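Local atomic coordinates of probable antibiotics synthesis protein (Thermus thermophilus, PDB entry 1V70), a protein that is of unknown biochemical function but adopts the cupin fold, probably binds a metal ion, and has been tentatively linked to antibiotic synthesis. Residues H46-V60 with S91-P105. Sequence-based numbering, arbitrary orientation. Where two conformers were deposited one is given.
Sequences HEGSDKVYYALEGEV and SASPALLLVVTAPRP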
ATOM      1  N   HIS A  46       4.089  11.491  14.231  1.00 17.21           N
ATOM      2  CA  HIS A  46       3.285  10.445  14.852  1.00 19.75           C
ATOM      3  C   HIS A  46       4.206   9.821  15.888  1.00 21.34           C
ATOM      4  O   HIS A  46       5.245   9.261  15.538  1.00 22.61           O
ATOM      5  CB  HIS A  46       2.873   9.374  13.840  1.00 20.63           C
ATOM      6  CG  HIS A  46       1.790   9.805  12.903  1.00 24.01           C
ATOM      7  ND1 HIS A  46       0.577  10.290  13.341  1.00 25.27           N
ATOM      8  CD2 HIS A  46       1.726   9.798  11.550  1.00 25.63           C
ATOM      9  CE1 HIS A  46      -0.188  10.563  12.299  1.00 25.83           C
ATOM     10  NE2 HIS A  46       0.485  10.272  11.201  1.00 26.51           N
ATOM     11  N   GLU A  47       3.830   9.921  17.158  1.00 22.36           N
ATOM     12  CA  GLU A  47       4.641   9.380  18.240  1.00 23.74           C
ATOM     13  C   GLU A  47       4.961   7.894  18.113  1.00 23.19           C
ATOM     14  O   GLU A  47       6.091   7.477  18.372  1.00 24.87           O
ATOM     15  CB  GLU A  47       3.955   9.638  19.587  1.00 25.36           C
ATOM     16  CG  GLU A  47       2.569   9.021  19.712  1.00 25.97           C
ATOM     17  N   GLY A  48       3.978   7.092  17.715  1.00 21.19           N
ATOM     18  CA  GLY A  48       4.224   5.665  17.608  1.00 20.54           C
ATOM     19  C   GLY A  48       3.676   4.965  16.381  1.00 19.72           C
ATOM     20  O   GLY A  48       3.325   3.789  16.446  1.00 20.85           O
ATOM     21  N   SER A  49       3.603   5.674  15.262  1.00 17.69           N
ATOM     22  CA  SER A  49       3.100   5.078  14.029  1.00 16.52           C
ATOM     23  C   SER A  49       4.042   5.347  12.868  1.00 16.10           C
ATOM     24  O   SER A  49       4.602   6.435  12.757  1.00 16.64           O
ATOM     25  CB  SER A  49       1.719   5.639  13.676  1.00 16.87           C
ATOM     26  OG  SER A  49       0.741   5.299  14.643  1.00 17.92           O
ATOM     27  N   ASP A  50       4.228   4.344  12.013  1.00 15.00           N
ATOM     28  CA  ASP A  50       5.061   4.505  10.829  1.00 14.19           C
ATOM     29  C   ASP A  50       4.092   4.786   9.689  1.00 13.54           C
ATOM     30  O   ASP A  50       2.936   4.369   9.735  1.00 13.68           O
ATOM     31  CB  ASP A  50       5.848   3.228  10.507  1.00 16.53           C
ATOM     32  CG  ASP A  50       6.930   2.927  11.526  1.00 18.50           C
ATOM     33  OD1 ASP A  50       7.515   3.874  12.083  1.00 19.47           O
ATOM     34  OD2 ASP A  50       7.208   1.733  11.753  1.00 23.75           O
ATOM     35  N   LYS A  51       4.556   5.500   8.672  1.00 12.50           N
ATOM     36  CA  LYS A  51       3.707   5.804   7.531  1.00 12.65           C
ATOM     37  C   LYS A  51       4.472   5.614   6.232  1.00 12.17           C
ATOM     38  O   LYS A  51       5.671   5.879   6.162  1.00 11.93           O
ATOM     39  CB  LYS A  51       3.183   7.244   7.618  1.00 14.31           C
ATOM     40  CG  LYS A  51       2.300   7.641   6.444  0.50 14.40           C
ATOM     41  CD  LYS A  51       1.922   9.111   6.491  0.50 17.12           C
ATOM     42  CE  LYS A  51       1.049   9.419   7.687  0.50 17.59           C
ATOM     43  NZ  LYS A  51       0.691  10.861   7.730  0.50 16.42           N
ATOM     44  N   VAL A  52       3.782   5.128   5.210  1.00 11.22           N
ATOM     45  CA  VAL A  52       4.390   4.944   3.900  1.00 10.62           C
ATOM     46  C   VAL A  52       3.496   5.575   2.840  1.00  9.46           C
ATOM     47  O   VAL A  52       2.286   5.323   2.802  1.00 10.26           O
ATOM     48  CB  VAL A  52       4.583   3.453   3.537  1.00 10.02           C
ATOM     49  CG1 VAL A  52       5.177   3.332   2.135  1.00 11.70           C
ATOM     50  CG2 VAL A  52       5.495   2.780   4.549  1.00 12.49           C
ATOM     51  N   TYR A  53       4.097   6.413   2.000  1.00  9.26           N
ATOM     52  CA  TYR A  53       3.399   7.074   0.898  1.00 10.06           C
ATOM     53  C   TYR A  53       3.785   6.353  -0.388  1.00  9.66           C
ATOM     54  O   TYR A  53       4.970   6.101  -0.620  1.00  9.88           O
ATOM     55  CB  TYR A  53       3.859   8.523   0.737  1.00 10.66           C
ATOM     56  CG  TYR A  53       3.563   9.457   1.884  1.00 11.33           C
ATOM     57  CD1 TYR A  53       2.291  10.005   2.062  1.00 11.21           C
ATOM     58  CD2 TYR A  53       4.578   9.854   2.750  1.00 13.54           C
ATOM     59  CE1 TYR A  53       2.045  10.934   3.070  1.00 11.75           C
ATOM     60  CE2 TYR A  53       4.343  10.778   3.759  1.00 14.40           C
ATOM     61  CZ  TYR A  53       3.080  11.317   3.910  1.00 13.34           C
ATOM     62  OH  TYR A  53       2.864  12.262   4.887  1.00 15.58           O
ATOM     63  N   TYR A  54       2.804   6.027  -1.222  1.00  8.79           N
ATOM     64  CA  TYR A  54       3.061   5.381  -2.509  1.00  9.17           C
ATOM     65  C   TYR A  54       2.322   6.195  -3.570  1.00  8.90           C
ATOM     66  O   TYR A  54       1.123   6.450  -3.438  1.00  8.83           O
ATOM     67  CB  TYR A  54       2.554   3.938  -2.519  1.00  9.77           C
ATOM     68  CG  TYR A  54       2.655   3.280  -3.881  1.00  9.72           C
ATOM     69  CD1 TYR A  54       3.889   2.897  -4.404  1.00 11.28           C
ATOM     70  CD2 TYR A  54       1.517   3.071  -4.661  1.00 12.30           C
ATOM     71  CE1 TYR A  54       3.988   2.323  -5.673  1.00 11.85           C
ATOM     72  CE2 TYR A  54       1.606   2.499  -5.930  1.00 13.34           C
ATOM     73  CZ  TYR A  54       2.843   2.128  -6.427  1.00 12.13           C
ATOM     74  OH  TYR A  54       2.936   1.552  -7.675  1.00 14.45           O
ATOM     75  N   ALA A  55       3.031   6.619  -4.609  1.00  8.42           N
ATOM     76  CA  ALA A  55       2.407   7.418  -5.662  1.00  8.96           C
ATOM     77  C   ALA A  55       1.685   6.573  -6.711  1.00  9.94           C
ATOM     78  O   ALA A  55       2.302   5.758  -7.401  1.00 10.77           O
ATOM     79  CB  ALA A  55       3.458   8.311  -6.334  1.00 10.21           C
ATOM     80  N   LEU A  56       0.373   6.773  -6.819  1.00 10.76           N
ATOM     81  CA  LEU A  56      -0.452   6.056  -7.789  1.00 11.39           C
ATOM     82  C   LEU A  56      -0.535   6.854  -9.087  1.00 12.59           C
ATOM     83  O   LEU A  56      -0.445   6.295 -10.181  1.00 14.26           O
ATOM     84  CB  LEU A  56      -1.864   5.846  -7.237  1.00 12.03           C
ATOM     85  CG  LEU A  56      -2.008   4.921  -6.027  1.00 11.98           C
ATOM     86  CD1 LEU A  56      -3.392   5.101  -5.416  1.00 13.88           C
ATOM     87  CD2 LEU A  56      -1.778   3.475  -6.450  1.00 15.32           C
ATOM     88  N   GLU A  57      -0.718   8.166  -8.954  1.00 13.43           N
ATOM     89  CA  GLU A  57      -0.864   9.090 -10.094  1.00 15.02           C
ATOM     90  C   GLU A  57      -0.237  10.421  -9.746  1.00 14.36           C
ATOM     91  O   GLU A  57      -0.318  10.903  -8.624  1.00 14.54           O
ATOM     92  CB  GLU A  57      -2.342   9.327 -10.454  1.00 18.67           C
ATOM     93  CG  GLU A  57      -3.144   8.064 -10.762  1.00 25.38           C
ATOM     94  CD  GLU A  57      -4.510   8.444 -11.322  1.00 29.57           C
ATOM     95  OE1 GLU A  57      -5.140   9.330 -10.761  1.00 32.65           O
ATOM     96  OE2 GLU A  57      -4.923   7.845 -12.308  1.00 33.13           O
ATOM     97  N   GLY A  58       0.361  11.080 -10.733  1.00 14.23           N
ATOM     98  CA  GLY A  58       0.934  12.392 -10.506  1.00 14.70           C
ATOM     99  C   GLY A  58       2.227  12.353  -9.723  1.00 14.63           C
ATOM    100  O   GLY A  58       2.796  11.285  -9.480  1.00 15.18           O
ATOM    101  N   GLU A  59       2.700  13.527  -9.324  1.00 15.89           N
ATOM    102  CA  GLU A  59       3.919  13.569  -8.535  1.00 16.54           C
ATOM    103  C   GLU A  59       3.782  14.578  -7.400  1.00 15.61           C
ATOM    104  O   GLU A  59       3.125  15.604  -7.520  1.00 16.57           O
ATOM    105  CB  GLU A  59       5.102  13.925  -9.455  1.00 20.21           C
ATOM    106  CG  GLU A  59       4.998  15.327 -10.072  1.00 25.89           C
ATOM    107  CD  GLU A  59       6.131  15.557 -11.052  1.00 29.31           C
ATOM    108  OE1 GLU A  59       6.527  16.700 -11.238  1.00 31.85           O
ATOM    109  OE2 GLU A  59       6.580  14.590 -11.662  1.00 31.40           O
ATOM    110  N   VAL A  60       4.385  14.219  -6.274  1.00 13.37           N
ATOM    111  CA  VAL A  60       4.328  15.048  -5.083  1.00 12.60           C
ATOM    112  C   VAL A  60       5.712  15.162  -4.475  1.00 12.12           C
ATOM    113  O   VAL A  60       6.604  14.363  -4.770  1.00 12.30           O
ATOM    114  CB  VAL A  60       3.389  14.441  -4.006  1.00 11.65           C
ATOM    115  CG1 VAL A  60       1.958  14.397  -4.521  1.00 13.35           C
ATOM    116  CG2 VAL A  60       3.860  13.037  -3.630  1.00 14.01           C
ATOM    117  N   SER A  91       3.066  20.390  -8.338  1.00 18.64           N
ATOM    118  CA  SER A  91       2.938  20.253  -9.784  1.00 18.59           C
ATOM    119  C   SER A  91       1.701  20.995 -10.274  1.00 19.51           C
ATOM    120  O   SER A  91       0.996  21.629  -9.491  1.00 20.81           O
ATOM    121  CB  SER A  91       2.821  18.780 -10.176  1.00 17.35           C
ATOM    122  OG  SER A  91       1.519  18.282  -9.903  1.00 16.65           O
ATOM    123  N   ALA A  92       1.441  20.905 -11.575  1.00 20.75           N
ATOM    124  CA  ALA A  92       0.285  21.568 -12.169  1.00 21.33           C
ATOM    125  C   ALA A  92      -0.835  20.573 -12.468  1.00 21.59           C
ATOM    126  O   ALA A  92      -1.778  20.888 -13.194  1.00 22.37           O
ATOM    127  CB  ALA A  92       0.702  22.288 -13.447  1.00 22.32           C
ATOM    128  N   SER A  93      -0.729  19.372 -11.903  1.00 19.73           N
ATOM    129  CA  SER A  93      -1.731  18.333 -12.115  1.00 18.85           C
ATOM    130  C   SER A  93      -2.079  17.639 -10.802  1.00 16.89           C
ATOM    131  O   SER A  93      -1.320  17.704  -9.836  1.00 16.31           O
ATOM    132  CB  SER A  93      -1.210  17.292 -13.109  1.00 20.71           C
ATOM    133  OG  SER A  93      -0.909  17.880 -14.360  1.00 23.77           O
ATOM    134  N   PRO A  94      -3.240  16.969 -10.750  1.00 16.30           N
ATOM    135  CA  PRO A  94      -3.624  16.278  -9.518  1.00 15.43           C
ATOM    136  C   PRO A  94      -2.684  15.111  -9.222  1.00 14.03           C
ATOM    137  O   PRO A  94      -1.963  14.636 -10.103  1.00 14.89           O
ATOM    138  CB  PRO A  94      -5.045  15.799  -9.815  1.00 16.68           C
ATOM    139  CG  PRO A  94      -5.549  16.808 -10.813  1.00 17.78           C
ATOM    140  CD  PRO A  94      -4.353  16.971 -11.717  1.00 16.90           C
ATOM    141  N   ALA A  95      -2.690  14.661  -7.975  1.00 12.20           N
ATOM    142  CA  ALA A  95      -1.871  13.532  -7.560  1.00 11.12           C
ATOM    143  C   ALA A  95      -2.709  12.657  -6.639  1.00 11.37           C
ATOM    144  O   ALA A  95      -3.547  13.160  -5.884  1.00 11.09           O
ATOM    145  CB  ALA A  95      -0.617  14.016  -6.834  1.00 12.22           C
ATOM    146  N   LEU A  96      -2.486  11.350  -6.718  1.00 11.03           N
ATOM    147  CA  LEU A  96      -3.199  10.380  -5.896  1.00 10.81           C
ATOM    148  C   LEU A  96      -2.175   9.468  -5.239  1.00  9.99           C
ATOM    149  O   LEU A  96      -1.313   8.908  -5.913  1.00 10.19           O
ATOM    150  CB  LEU A  96      -4.145   9.530  -6.749  1.00 11.40           C
ATOM    151  CG  LEU A  96      -5.127   8.646  -5.975  0.50 10.15           C
ATOM    152  CD1 LEU A  96      -6.066   9.519  -5.151  0.50 11.18           C
ATOM    153  CD2 LEU A  96      -5.919   7.793  -6.949  0.50 11.99           C
ATOM    154  N   LEU A  97      -2.286   9.315  -3.924  1.00  8.96           N
ATOM    155  CA  LEU A  97      -1.360   8.481  -3.169  1.00  8.96           C
ATOM    156  C   LEU A  97      -2.086   7.413  -2.378  1.00  8.86           C
ATOM    157  O   LEU A  97      -3.219   7.619  -1.945  1.00  9.89           O
ATOM    158  CB  LEU A  97      -0.577   9.332  -2.164  1.00  9.18           C
ATOM    159  CG  LEU A  97       0.015  10.653  -2.648  1.00 10.03           C
ATOM    160  CD1 LEU A  97       0.630  11.389  -1.470  1.00 10.75           C
ATOM    161  CD2 LEU A  97       1.042  10.386  -3.735  1.00 10.81           C
ATOM    162  N   LEU A  98      -1.427   6.272  -2.208  1.00  8.18           N
ATOM    163  CA  LEU A  98      -1.934   5.188  -1.382  1.00  9.30           C
ATOM    164  C   LEU A  98      -1.073   5.391  -0.135  1.00  8.58           C
ATOM    165  O   LEU A  98       0.165   5.356  -0.210  1.00  9.07           O
ATOM    166  CB  LEU A  98      -1.659   3.830  -2.027  1.00 10.35           C
ATOM    167  CG  LEU A  98      -2.058   2.602  -1.202  1.00 13.71           C
ATOM    168  CD1 LEU A  98      -3.529   2.669  -0.823  1.00 17.25           C
ATOM    169  CD2 LEU A  98      -1.771   1.346  -2.005  1.00 18.03           C
ATOM    170  N   VAL A  99      -1.721   5.630   0.999  1.00 10.19           N
ATOM    171  CA  VAL A  99      -1.016   5.911   2.243  1.00 10.08           C
ATOM    172  C   VAL A  99      -1.389   4.936   3.345  1.00 10.28           C
ATOM    173  O   VAL A  99      -2.572   4.745   3.643  1.00 12.03           O
ATOM    174  CB  VAL A  99      -1.331   7.349   2.722  1.00 10.44           C
ATOM    175  CG1 VAL A  99      -0.439   7.727   3.895  1.00 12.10           C
ATOM    176  CG2 VAL A  99      -1.156   8.329   1.571  1.00 11.37           C
ATOM    177  N   VAL A 100      -0.377   4.328   3.951  1.00 10.32           N
ATOM    178  CA  VAL A 100      -0.593   3.369   5.023  1.00 11.32           C
ATOM    179  C   VAL A 100       0.065   3.861   6.304  1.00 11.33           C
ATOM    180  O   VAL A 100       1.231   4.261   6.300  1.00 11.85           O
ATOM    181  CB  VAL A 100      -0.001   1.987   4.667  1.00 12.95           C
ATOM    182  CG1 VAL A 100      -0.274   0.996   5.794  1.00 15.83           C
ATOM    183  CG2 VAL A 100      -0.596   1.482   3.363  1.00 13.44           C
ATOM    184  N   THR A 101      -0.693   3.836   7.394  1.00 11.86           N
ATOM    185  CA  THR A 101      -0.196   4.267   8.696  1.00 13.33           C
ATOM    186  C   THR A 101      -0.443   3.124   9.673  1.00 13.32           C
ATOM    187  O   THR A 101      -1.547   2.583   9.733  1.00 14.04           O
ATOM    188  CB  THR A 101      -0.944   5.517   9.197  1.00 13.70           C
ATOM    189  OG1 THR A 101      -0.902   6.537   8.193  1.00 14.39           O
ATOM    190  CG2 THR A 101      -0.299   6.045  10.473  1.00 15.06           C
ATOM    191  N   ALA A 102       0.583   2.754  10.433  1.00 13.62           N
ATOM    192  CA  ALA A 102       0.454   1.654  11.386  1.00 13.11           C
ATOM    193  C   ALA A 102       1.324   1.836  12.624  1.00 14.71           C
ATOM    194  O   ALA A 102       2.506   2.160  12.524  1.00 14.23           O
ATOM    195  CB  ALA A 102       0.800   0.333  10.703  1.00 14.80           C
ATOM    196  N   PRO A 103       0.731   1.664  13.815  1.00 16.38           N
ATOM    197  CA  PRO A 103      -0.687   1.327  13.983  1.00 17.08           C
ATOM    198  C   PRO A 103      -1.535   2.582  13.788  1.00 18.16           C
ATOM    199  O   PRO A 103      -1.003   3.651  13.474  1.00 17.55           O
ATOM    200  CB  PRO A 103      -0.746   0.798  15.414  1.00 19.56           C
ATOM    201  CG  PRO A 103       0.312   1.596  16.100  1.00 19.02           C
ATOM    202  CD  PRO A 103       1.447   1.581  15.100  1.00 16.92           C
ATOM    203  N   ARG A 104      -2.846   2.460  13.954  1.00 19.90           N
ATOM    204  CA  ARG A 104      -3.722   3.617  13.801  1.00 22.69           C
ATOM    205  C   ARG A 104      -3.365   4.627  14.890  1.00 24.19           C
ATOM    206  O   ARG A 104      -3.290   4.276  16.066  1.00 24.96           O
ATOM    207  CB  ARG A 104      -5.189   3.194  13.927  1.00 23.36           C
ATOM    208  CG  ARG A 104      -6.186   4.337  13.784  1.00 25.69           C
ATOM    209  CD  ARG A 104      -7.606   3.814  13.603  1.00 28.05           C
ATOM    210  NE  ARG A 104      -8.021   2.947  14.701  1.00 31.33           N
ATOM    211  CZ  ARG A 104      -9.170   2.279  14.734  1.00 32.34           C
ATOM    212  NH1 ARG A 104     -10.027   2.374  13.726  1.00 33.49           N
ATOM    213  NH2 ARG A 104      -9.462   1.511  15.775  1.00 33.23           N
ATOM    214  N   PRO A 105      -3.121   5.891  14.507  1.00 25.21           N
ATOM    215  CA  PRO A 105      -2.769   6.926  15.486  1.00 27.15           C
ATOM    216  C   PRO A 105      -3.846   7.119  16.550  1.00 28.84           C
ATOM    217  O   PRO A 105      -4.979   6.634  16.339  1.00 30.40           O
ATOM    218  CB  PRO A 105      -2.589   8.170  14.619  1.00 27.01           C
ATOM    219  CG  PRO A 105      -2.127   7.609  13.312  1.00 25.82           C
ATOM    220  CD  PRO A 105      -3.039   6.421  13.135  1.00 25.14           C
ATOM    221  OXT PRO A 105      -3.545   7.766  17.574  1.00 31.27           O
TER
HETATM  222  O   HOH W   1       1.575   3.249   0.969  1.00 10.06           O
HETATM  223  O   HOH W   2       0.849  15.604 -10.419  1.00 17.49           O
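Leu97, Leu96 and Leu98 lose the most surface where strand 95-102 runs antiparallel beside strand 50-55 and the turn that follows it. Leu97 lies on the same face of the sheet as Tyr53 and Ala55. With CG anti to the carbonyl carbon (chi1 -46°), the side chain leans back over segment 46-60 and its two methyls take different partners: CD1 approaches the Tyr53 ring at CD1, 4.1 Å away, while CD2 packs on CA of Ala55 and meets Val60 CG2 tip to tip at 3.9 Å. Beside this cluster, Val60 CG1 presses tightly on Ala95 CB.

Leu96 and Leu98 occupy the other face and hold Leu56 between them, its CD1 lying 4.0 Å from both Leu96 CG and Leu98 CB. CB of Leu98 also touches the Tyr54 ring at its edge, near the ring plane. Leu56 sits in a classic beta bulge, where Leu96 O accepts from both Leu56 N (2.9 Å) and Glu57 N (3.2 Å), the latter on a lone pair. The bulge shifts the pairing by one residue as the chain turns its corner. Beyond the far end of the pairing, Ser49 OG donates to Pro103 O at 2.7 Å from above the carbonyl plane, tying the loop before strand 50-55 to the cis-proline turn.

The two strands are neighbours within a five-stranded antiparallel sheet of the cupin fold, with 75-79 flanking 50-55 and 28-35 flanking 95-102. Tyr53 and Leu97 face inward onto Val87 of strand 85-88 in the opposing sheet, where Val60, at the start of neighbouring strand 60-64 of that same sheet, also touches Val87. Leu56 reaches Leu32 of strand 28-35 and, with Val52 and Tyr54, packs against tyrosines of the second subunit.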